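Local coordinates for fiber protein (Human adenovirus 14, PDB 3F0Y) that forms the trimeric knob of the adenovirus fiber, the part that probably attaches the virus to its receptor on the host cell, at residues Leu45-Ala50 against Ala115-Pro120; Met159-Ala164 against Thr169-Arg174. All coordinates share one frame; numbering follows the deposited sequence.

Overall arrangement
Both contacts lie within the knob domain, and they follow one another along the chain: contact 1 closes before contact 2 opens. Contact 1 sets the end of strand 39-48, from the sheet 16-18, 39-48, 51-60, 199-204, against the loop that precedes strand 137-145. Contact 2 is the turn end of the hairpin 151-160/171-180, the central pair of the other four-stranded sheet. Their centres are about 15 Å apart, yet they touch: M119 and K116 pack on Y171, and P120 O probably accepts a hydrogen bond from N161 ND2. The 115-120 loop thus spans the two sheets. Contact 1 also lies beside the trimer interface, whereas contact 2 stays within one subunit.

Contact 1. Residues Leu45-Ala50 against Ala115-Pro120; sequences LVKTGA and AKSFMP
K47 leaves strand 39-48 with CG anti to its own carbonyl carbon (chi1 -77°) and then runs out fully extended, while F118 takes nearly the same first torsion (-73°) and swings its ring back to meet it. The two side chains cross at about a right angle. The lysine methylenes pass over one ring face: CG lies above CE2, CD above CZ, and CE, offset toward the CE1 side, comes within 3.5 Å of F118 CE1. CE stands almost straight above the ring, 15° off its normal, a CH-pi contact made by the methylene next to the ammonium, which probably polarises it. L45 meets the same ring through its CB, 4.0 Å from F118 CD2, and its carbonyl O approaches F118 CE2 obliquely at 3.4 Å. Past the ring, K47 NZ donates a hydrogen bond to S117 OG; the modelled separation of 2.5 Å is very short, and its exact value is doubtful. NZ also bonds to N114 O, and S117 OG has further partners in N114 O and in D208 OD2 of the C-terminal residue, a carboxylate that probably offsets the lysine charge. The short 3-10 turn 116-118 presents S117 and F118 side by side; it is closed by the backbone hydrogen bonds F118 N to A115 O and M119 N to K116 O, and it lays A115 CA in the plane of the ring at its edge. Around the pair, F118 also packs on H101 and on L17 of strand 16-18, and L45 reaches Y203 of strand 199-204. V46 points away from the 115-120 loop and packs on T48 of the third subunit, and beyond it the turn into strand 51-60 bonds A50 N to T16 OG1 of the second subunit.

Contact 2. Residues Met159-Ala164 against Thr169-Arg174; sequences MLNQRA and TSYCIR
R174 grips R163 end-on: NH1 and NH2 both donate to the single carbonyl R163 O, each at 3.1 Å and close to the guanidinium plane. NH1 uses a lone pair of that oxygen, whereas NH2 comes in above the carbonyl plane. A bend at chi3 (107°) brings the R163 guanidinium over R174, stacked with planes 18° and centres 3.8 Å apart. E79, salt-bridged to R174 NE, probably eases this pairing of like charges. On the sheet face that carries both, M159 runs alongside R174, its CE 3.3 Å from R174 NH1. A water donates to M159 O and N161 O and accepts weakly from R174 NH1, tying the turn to the strand end. Behind this layer M159 and R174 form a hydrogen-bonded antiparallel pair, followed by the non-hydrogen-bonded pair L160-I173, whose side chains pack on the other face. N161 then leaves the sheet with positive phi, yet keeps the pairing going: its N reaches C172 O at 2.8 Å. With CG beside the backbone N (chi1 -63°), its OD1 turns back to stand in for a backbone carbonyl, accepting a hydrogen bond from C172 N at 2.9 Å in the carbonyl plane. N161 ND2 donates to Y125 O. Strand 171-180 lies between 151-160 and 73-82, where S170 and Y171 face F82 in a classic beta bulge; strand 137-145 flanks 151-160, and L160 and I173 both touch Y203 of strand 199-204 in the other sheet.

Contact 1. Residues Leu45-Ala50 against Ala115-Pro120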
loop_
_atom_site.group_PDB
_atom_site.type_symbol
_atom_site.label_atom_id
_atom_site.label_comp_id
_atom_site.label_asym_id
_atom_site.label_seq_id
_atom_site.Cartn_x
_atom_site.Cartn_y
_atom_site.Cartn_z
ATOM N N LEU A 45 -7.879 -8.889 -7.328
ATOM C CA LEU A 45 -8.616 -8.513 -6.127
ATOM C C LEU A 45 -8.437 -9.617 -5.098
ATOM O O LEU A 45 -8.835 -10.757 -5.338
ATOM C CB LEU A 45 -10.103 -8.340 -6.442
ATOM C CG LEU A 45 -10.458 -7.373 -7.574
ATOM C CD1 LEU A 45 -11.942 -7.447 -7.877
ATOM C CD2 LEU A 45 -10.045 -5.946 -7.221
ATOM N N VAL A 46 -7.833 -9.282 -3.963
ATOM C CA VAL A 46 -7.614 -10.252 -2.896
ATOM C C VAL A 46 -8.394 -9.862 -1.647
ATOM O O VAL A 46 -8.323 -8.720 -1.194
ATOM C CB VAL A 46 -6.125 -10.379 -2.544
ATOM C CG1 VAL A 46 -5.927 -11.414 -1.441
ATOM C CG2 VAL A 46 -5.320 -10.751 -3.782
ATOM N N LYS A 47 -9.135 -10.821 -1.100
ATOM C CA LYS A 47 -9.872 -10.616 0.144
ATOM C C LYS A 47 -8.910 -10.578 1.321
ATOM O O LYS A 47 -8.207 -11.554 1.583
ATOM C CB LYS A 47 -10.902 -11.725 0.351
ATOM C CG LYS A 47 -12.136 -11.557 -0.507
ATOM C CD LYS A 47 -13.026 -12.776 -0.447
ATOM C CE LYS A 47 -14.374 -12.473 -1.047
ATOM N NZ LYS A 47 -15.217 -13.688 -1.181
ATOM N N THR A 48 -8.885 -9.446 2.019
ATOM C CA THR A 48 -7.990 -9.240 3.154
ATOM C C THR A 48 -8.777 -8.667 4.332
ATOM O O THR A 48 -8.847 -7.450 4.521
ATOM C CB THR A 48 -6.827 -8.297 2.781
ATOM O OG1 THR A 48 -7.348 -7.051 2.305
ATOM C CG2 THR A 48 -5.963 -8.918 1.693
ATOM N N GLY A 49 -9.374 -9.561 5.120
ATOM C CA GLY A 49 -10.241 -9.164 6.224
ATOM C C GLY A 49 -11.461 -8.417 5.717
ATOM O O GLY A 49 -12.127 -8.869 4.789
ATOM N N ALA A 50 -11.735 -7.259 6.307
ATOM C CA ALA A 50 -12.858 -6.417 5.886
ATOM C C ALA A 50 -12.583 -5.673 4.577
ATOM O O ALA A 50 -13.483 -5.038 4.027
ATOM C CB ALA A 50 -13.200 -5.421 6.981
ATOM N N ALA A 115 -18.571 -14.083 -5.067
ATOM C CA ALA A 115 -18.130 -13.006 -5.957
ATOM C C ALA A 115 -18.533 -11.635 -5.421
ATOM O O ALA A 115 -17.781 -10.668 -5.545
ATOM C CB ALA A 115 -18.698 -13.209 -7.353
ATOM N N LYS A 116 -19.716 -11.567 -4.816
ATOM C CA LYS A 116 -20.259 -10.311 -4.303
ATOM C C LYS A 116 -19.380 -9.681 -3.220
ATOM O O LYS A 116 -19.319 -8.457 -3.105
ATOM C CB LYS A 116 -21.676 -10.530 -3.762
ATOM C CG LYS A 116 -22.495 -9.260 -3.664
ATOM C CD LYS A 116 -23.973 -9.554 -3.438
ATOM C CE LYS A 116 -24.299 -9.698 -1.972
ATOM N NZ LYS A 116 -24.334 -8.378 -1.285
ATOM N N SER A 117 -18.689 -10.510 -2.440
ATOM C CA SER A 117 -17.830 -10.010 -1.366
ATOM C C SER A 117 -16.455 -9.519 -1.840
ATOM O O SER A 117 -15.628 -9.131 -1.022
ATOM C CB SER A 117 -17.670 -11.067 -0.271
ATOM O OG SER A 117 -17.315 -12.320 -0.817
ATOM N N PHE A 118 -16.210 -9.542 -3.149
ATOM C CA PHE A 118 -15.063 -8.843 -3.733
ATOM C C PHE A 118 -15.424 -7.402 -4.103
ATOM O O PHE A 118 -14.542 -6.602 -4.406
ATOM C CB PHE A 118 -14.560 -9.563 -4.988
ATOM C CG PHE A 118 -13.824 -10.837 -4.702
ATOM C CD1 PHE A 118 -14.488 -12.058 -4.715
ATOM C CD2 PHE A 118 -12.464 -10.819 -4.437
ATOM C CE1 PHE A 118 -13.801 -13.240 -4.457
ATOM C CE2 PHE A 118 -11.775 -11.993 -4.179
ATOM C CZ PHE A 118 -12.442 -13.205 -4.189
ATOM N N MET A 119 -16.715 -7.081 -4.080
ATOM C CA MET A 119 -17.205 -5.798 -4.574
ATOM C C MET A 119 -16.982 -4.665 -3.583
ATOM O O MET A 119 -16.916 -4.899 -2.377
ATOM C CB MET A 119 -18.700 -5.887 -4.878
ATOM C CG MET A 119 -19.062 -6.885 -5.962
ATOM S SD MET A 119 -18.380 -6.411 -7.557
ATOM C CE MET A 119 -16.868 -7.365 -7.588
ATOM N N PRO A 120 -16.884 -3.424 -4.092
ATOM C CA PRO A 120 -16.833 -2.266 -3.201
ATOM C C PRO A 120 -18.162 -2.076 -2.479
ATOM O O PRO A 120 -19.218 -2.072 -3.113
ATOM C CB PRO A 120 -16.556 -1.097 -4.154
ATOM C CG PRO A 120 -17.057 -1.551 -5.470
ATOM C CD PRO A 120 -16.818 -3.028 -5.510
#

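Contact 2. Residues Met159-Ala164 against Thr169-Arg174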
loop_
_atom_site.group_PDB
_atom_site.type_symbol
_atom_site.label_atom_id
_atom_site.label_comp_id
_atom_site.label_asym_id
_atom_site.label_seq_id
_atom_site.Cartn_x
_atom_site.Cartn_y
_atom_site.Cartn_z
ATOM N N MET A 159 -12.669 5.670 -8.690
ATOM C CA MET A 159 -13.976 5.982 -8.131
ATOM C C MET A 159 -14.750 4.682 -7.980
ATOM O O MET A 159 -14.920 3.937 -8.944
ATOM C CB MET A 159 -14.755 6.959 -9.011
ATOM C CG MET A 159 -15.998 7.517 -8.321
ATOM S SD MET A 159 -16.896 8.750 -9.284
ATOM C CE MET A 159 -17.591 7.728 -10.578
ATOM N N LEU A 160 -15.202 4.416 -6.760
ATOM C CA LEU A 160 -15.986 3.226 -6.467
ATOM C C LEU A 160 -17.463 3.583 -6.464
ATOM O O LEU A 160 -17.865 4.559 -5.834
ATOM C CB LEU A 160 -15.584 2.650 -5.111
ATOM C CG LEU A 160 -14.098 2.315 -4.967
ATOM C CD1 LEU A 160 -13.801 1.817 -3.565
ATOM C CD2 LEU A 160 -13.669 1.293 -6.004
ATOM N N ASN A 161 -18.262 2.788 -7.173
ATOM C CA ASN A 161 -19.710 2.975 -7.238
ATOM C C ASN A 161 -20.093 4.396 -7.683
ATOM O O ASN A 161 -19.806 4.767 -8.819
ATOM C CB ASN A 161 -20.347 2.571 -5.901
ATOM C CG ASN A 161 -20.141 1.098 -5.582
ATOM O OD1 ASN A 161 -19.914 0.284 -6.476
ATOM N ND2 ASN A 161 -20.216 0.751 -4.302
ATOM N N GLN A 162 -20.722 5.177 -6.802
ATOM C CA GLN A 162 -21.119 6.569 -7.076
ATOM C C GLN A 162 -22.254 6.706 -8.092
ATOM O O GLN A 162 -23.311 7.252 -7.772
ATOM C CB GLN A 162 -19.914 7.430 -7.498
ATOM C CG GLN A 162 -20.253 8.888 -7.811
ATOM C CD GLN A 162 -21.084 9.548 -6.731
ATOM O OE1 GLN A 162 -20.731 9.508 -5.554
ATOM N NE2 GLN A 162 -22.196 10.159 -7.126
ATOM N N ARG A 163 -22.032 6.238 -9.316
ATOM C CA ARG A 163 -23.039 6.374 -10.361
ATOM C C ARG A 163 -23.100 5.122 -11.242
ATOM O O ARG A 163 -22.076 4.612 -11.694
ATOM C CB ARG A 163 -22.794 7.667 -11.162
ATOM C CG ARG A 163 -22.337 7.524 -12.607
ATOM C CD ARG A 163 -21.998 8.890 -13.207
ATOM N NE ARG A 163 -20.554 9.071 -13.360
ATOM C CZ ARG A 163 -19.840 8.652 -14.405
ATOM N NH1 ARG A 163 -20.419 8.019 -15.422
ATOM N NH2 ARG A 163 -18.531 8.868 -14.437
ATOM N N ALA A 164 -24.311 4.611 -11.440
ATOM C CA ALA A 164 -24.541 3.448 -12.294
ATOM C C ALA A 164 -24.936 3.922 -13.686
ATOM O O ALA A 164 -25.461 5.023 -13.843
ATOM C CB ALA A 164 -25.630 2.566 -11.705
ATOM N N THR A 169 -26.416 -2.625 -13.154
ATOM C CA THR A 169 -25.079 -2.297 -12.659
ATOM C C THR A 169 -25.140 -1.994 -11.162
ATOM O O THR A 169 -25.479 -0.879 -10.758
ATOM C CB THR A 169 -24.473 -1.098 -13.413
ATOM O OG1 THR A 169 -24.367 -1.413 -14.808
ATOM C CG2 THR A 169 -23.092 -0.770 -12.870
ATOM N N SER A 170 -24.810 -2.994 -10.349
ATOM C CA SER A 170 -24.900 -2.882 -8.892
ATOM C C SER A 170 -23.602 -2.399 -8.244
ATOM O O SER A 170 -23.631 -1.852 -7.142
ATOM C CB SER A 170 -25.297 -4.229 -8.283
ATOM O OG SER A 170 -26.540 -4.672 -8.798
ATOM N N TYR A 171 -22.470 -2.626 -8.912
ATOM C CA TYR A 171 -21.165 -2.189 -8.407
ATOM C C TYR A 171 -20.297 -1.648 -9.532
ATOM O O TYR A 171 -20.372 -2.127 -10.667
ATOM C CB TYR A 171 -20.443 -3.343 -7.707
ATOM C CG TYR A 171 -21.293 -4.033 -6.669
ATOM C CD1 TYR A 171 -21.997 -5.195 -6.977
ATOM C CD2 TYR A 171 -21.417 -3.510 -5.386
ATOM C CE1 TYR A 171 -22.786 -5.826 -6.030
ATOM C CE2 TYR A 171 -22.206 -4.133 -4.433
ATOM C CZ TYR A 171 -22.889 -5.288 -4.760
ATOM O OH TYR A 171 -23.670 -5.903 -3.813
ATOM N N CYS A 172 -19.474 -0.649 -9.211
ATOM C CA CYS A 172 -18.592 -0.023 -10.194
ATOM C C CYS A 172 -17.195 0.215 -9.635
ATOM O O CYS A 172 -17.034 0.612 -8.476
ATOM C CB CYS A 172 -19.164 1.322 -10.656
ATOM S SG CYS A 172 -20.902 1.293 -11.087
ATOM N N ILE A 173 -16.194 -0.036 -10.472
ATOM C CA ILE A 173 -14.826 0.385 -10.215
ATOM C C ILE A 173 -14.337 1.087 -11.477
ATOM O O ILE A 173 -14.232 0.469 -12.533
ATOM C CB ILE A 173 -13.899 -0.809 -9.900
ATOM C CG1 ILE A 173 -14.422 -1.607 -8.702
ATOM C CG2 ILE A 173 -12.484 -0.321 -9.623
ATOM C CD1 ILE A 173 -13.615 -2.857 -8.408
ATOM N N ARG A 174 -14.071 2.384 -11.364
ATOM C CA ARG A 174 -13.559 3.173 -12.477
ATOM C C ARG A 174 -12.151 3.635 -12.135
ATOM O O ARG A 174 -11.962 4.405 -11.199
ATOM C CB ARG A 174 -14.453 4.382 -12.733
ATOM C CG ARG A 174 -15.859 4.040 -13.199
ATOM C CD ARG A 174 -16.595 5.302 -13.608
ATOM N NE ARG A 174 -17.916 5.045 -14.186
ATOM C CZ ARG A 174 -19.064 5.035 -13.510
ATOM N NH1 ARG A 174 -19.094 5.243 -12.197
ATOM N NH2 ARG A 174 -20.198 4.808 -14.162
HETATM O O HOH W 1 -17.315 4.090 -10.096
#